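Local structure of Trypsin/chymotrypsin inhibitor (Alocasia macrorrhizos, 5YCZ) at residues 88-93 and 164-169. The protein inhibits the serine proteases trypsin and alpha-chymotrypsin as a homodimeric plant Kunitz-type inhibitor with a beta-trefoil fold. Sequence-based numbering, arbitrary orientation.
Sequences TVWTFD and VLLNIN
With CG of W90 turned beside its own backbone N (chi1 -68°), the indole and the isobutyl group of L166 meet between the two segments. There CD1 of L166 reaches the far corner of the six-membered ring, 4.0 Å from W90 CH2 and 4.2 Å from W90 CZ3. The two side chains meet at a slant.

Two residues further along each segment, F92 adopts the other common choice, CG anti to the backbone N (chi1 -173°), which brings the far end of the ring against I168. Its CZ lies 3.6 Å from CG1 of I168, with CE1 of the phenylalanine 4.0 Å from the same methylene; here the side chains cross at about a right angle. I168 thus touches with the inner part of its longer branch.

The nearest alpha carbons, those of F92 and N167, are 8.6 Å apart, so the two strands are not paired, and long side chains must bridge the space. The long, flat indole and the phenyl ring span much of that distance from 88-93; the forked end of L166 puts a methyl on the indole, and I168, branched at CB, presents its CG1 methylene to F92. V43 packs on both W90 and L166, V99 also packs on W90, whose ring meets that of F78; L155 and L157 also touch L166, and L152 touches both F92 and I168. The contact therefore joins the short hairpin of 91-93 and 98-100 to the sheet containing 164-168, within the beta-trefoil core. W90 also lies beside L56, at the predicted reactive bond.

Every touching atom across this interface is carbon, and three of the four residues are buried, so cohesion here rests on dispersion and the hydrophobic effect rather than on directional bonds.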
loop_
_atom_site.group_PDB
_atom_site.type_symbol
_atom_site.label_atom_id
_atom_site.label_comp_id
_atom_site.label_asym_id
_atom_site.label_seq_id
_atom_site.Cartn_x
_atom_site.Cartn_y
_atom_site.Cartn_z
ATOM N N THR A 88 -2.740 1.483 -5.099
ATOM C CA THR A 88 -2.647 0.080 -5.462
ATOM C C THR A 88 -3.807 -0.751 -4.905
ATOM O O THR A 88 -3.683 -1.976 -4.774
ATOM C CB THR A 88 -1.319 -0.483 -4.979
ATOM O OG1 THR A 88 -1.153 -0.148 -3.595
ATOM C CG2 THR A 88 -0.176 0.115 -5.784
ATOM N N VAL A 89 -4.914 -0.105 -4.545
ATOM C CA VAL A 89 -6.132 -0.796 -4.132
ATOM C C VAL A 89 -6.849 -1.309 -5.374
ATOM O O VAL A 89 -7.076 -0.556 -6.324
ATOM C CB VAL A 89 -7.045 0.147 -3.329
ATOM C CG1 VAL A 89 -8.409 -0.445 -3.172
ATOM C CG2 VAL A 89 -6.468 0.418 -1.969
ATOM N N TRP A 90 -7.219 -2.588 -5.363
ATOM C CA TRP A 90 -7.934 -3.164 -6.489
ATOM C C TRP A 90 -9.296 -2.514 -6.645
ATOM O O TRP A 90 -9.992 -2.253 -5.660
ATOM C CB TRP A 90 -8.150 -4.651 -6.284
ATOM C CG TRP A 90 -6.978 -5.512 -6.320
ATOM C CD1 TRP A 90 -5.665 -5.159 -6.186
ATOM C CD2 TRP A 90 -7.002 -6.922 -6.493
ATOM N NE1 TRP A 90 -4.872 -6.277 -6.264
ATOM C CE2 TRP A 90 -5.671 -7.370 -6.455
ATOM C CE3 TRP A 90 -8.028 -7.852 -6.684
ATOM C CZ2 TRP A 90 -5.338 -8.696 -6.602
ATOM C CZ3 TRP A 90 -7.704 -9.170 -6.825
ATOM C CH2 TRP A 90 -6.365 -9.589 -6.787
ATOM N N THR A 91 -9.700 -2.309 -7.890
ATOM C CA THR A 91 -11.064 -1.902 -8.178
ATOM C C THR A 91 -11.433 -2.539 -9.503
ATOM O O THR A 91 -10.571 -2.767 -10.359
ATOM C CB THR A 91 -11.211 -0.366 -8.210
ATOM O OG1 THR A 91 -12.549 0.008 -8.593
ATOM C CG2 THR A 91 -10.202 0.246 -9.176
ATOM N N PHE A 92 -12.697 -2.884 -9.658
ATOM C CA PHE A 92 -13.116 -3.548 -10.884
ATOM C C PHE A 92 -13.611 -2.493 -11.854
ATOM O O PHE A 92 -14.656 -1.879 -11.622
ATOM C CB PHE A 92 -14.191 -4.600 -10.625
ATOM C CG PHE A 92 -14.511 -5.415 -11.845
ATOM C CD1 PHE A 92 -13.630 -6.388 -12.287
ATOM C CD2 PHE A 92 -15.675 -5.188 -12.561
ATOM C CE1 PHE A 92 -13.905 -7.132 -13.414
ATOM C CE2 PHE A 92 -15.955 -5.917 -13.698
ATOM C CZ PHE A 92 -15.070 -6.898 -14.128
ATOM N N ASP A 93 -12.851 -2.262 -12.924
ATOM C CA ASP A 93 -13.270 -1.352 -13.989
ATOM C C ASP A 93 -14.343 -2.071 -14.790
ATOM O O ASP A 93 -14.056 -3.022 -15.524
ATOM C CB ASP A 93 -12.077 -0.954 -14.857
ATOM C CG ASP A 93 -12.443 0.036 -16.002
ATOM O OD1 ASP A 93 -13.639 0.273 -16.268
ATOM O OD2 ASP A 93 -11.518 0.575 -16.656
ATOM N N VAL A 164 -1.671 -11.418 -18.823
ATOM C CA VAL A 164 -2.839 -12.144 -18.347
ATOM C C VAL A 164 -3.484 -11.307 -17.252
ATOM O O VAL A 164 -2.837 -10.954 -16.262
ATOM C CB VAL A 164 -2.440 -13.526 -17.831
ATOM C CG1 VAL A 164 -3.584 -14.173 -17.125
ATOM C CG2 VAL A 164 -1.957 -14.371 -18.998
ATOM N N LEU A 165 -4.737 -10.940 -17.449
ATOM C CA LEU A 165 -5.426 -10.065 -16.514
ATOM C C LEU A 165 -6.492 -10.887 -15.795
ATOM O O LEU A 165 -6.609 -12.102 -16.008
ATOM C CB LEU A 165 -5.996 -8.836 -17.244
ATOM C CG LEU A 165 -4.978 -7.875 -17.916
ATOM C CD1 LEU A 165 -5.546 -6.509 -18.014
ATOM C CD2 LEU A 165 -3.675 -7.758 -17.158
ATOM N N LEU A 166 -7.245 -10.236 -14.907
ATOM C CA LEU A 166 -8.347 -10.876 -14.189
ATOM C C LEU A 166 -9.665 -10.276 -14.654
ATOM O O LEU A 166 -9.892 -9.082 -14.463
ATOM C CB LEU A 166 -8.212 -10.692 -12.680
ATOM C CG LEU A 166 -6.959 -11.297 -12.012
ATOM C CD1 LEU A 166 -6.966 -10.948 -10.524
ATOM C CD2 LEU A 166 -6.891 -12.811 -12.210
ATOM N N ASN A 167 -10.524 -11.094 -15.248
ATOM C CA ASN A 167 -11.869 -10.666 -15.620
ATOM C C ASN A 167 -12.884 -11.514 -14.870
ATOM O O ASN A 167 -12.525 -12.347 -14.040
ATOM C CB ASN A 167 -12.083 -10.758 -17.139
ATOM C CG ASN A 167 -12.071 -12.202 -17.664
ATOM O OD1 ASN A 167 -11.474 -13.097 -17.067
ATOM N ND2 ASN A 167 -12.686 -12.405 -18.817
ATOM N N ILE A 168 -14.162 -11.291 -15.163
ATOM C CA ILE A 168 -15.226 -12.121 -14.606
ATOM C C ILE A 168 -15.306 -13.400 -15.422
ATOM O O ILE A 168 -15.584 -13.362 -16.624
ATOM C CB ILE A 168 -16.584 -11.400 -14.624
ATOM C CG1 ILE A 168 -16.543 -10.123 -13.787
ATOM C CG2 ILE A 168 -17.677 -12.360 -14.134
ATOM C CD1 ILE A 168 -16.665 -10.398 -12.301
ATOM N N ASN A 169 -15.084 -14.533 -14.778
ATOM C CA ASN A 169 -15.251 -15.812 -15.465
ATOM C C ASN A 169 -15.835 -16.817 -14.477
ATOM O O ASN A 169 -15.119 -17.378 -13.643
ATOM C CB ASN A 169 -13.939 -16.298 -16.031
ATOM C CG ASN A 169 -14.103 -17.550 -16.822
ATOM O OD1 ASN A 169 -14.961 -18.387 -16.527
ATOM N ND2 ASN A 169 -13.287 -17.692 -17.853
#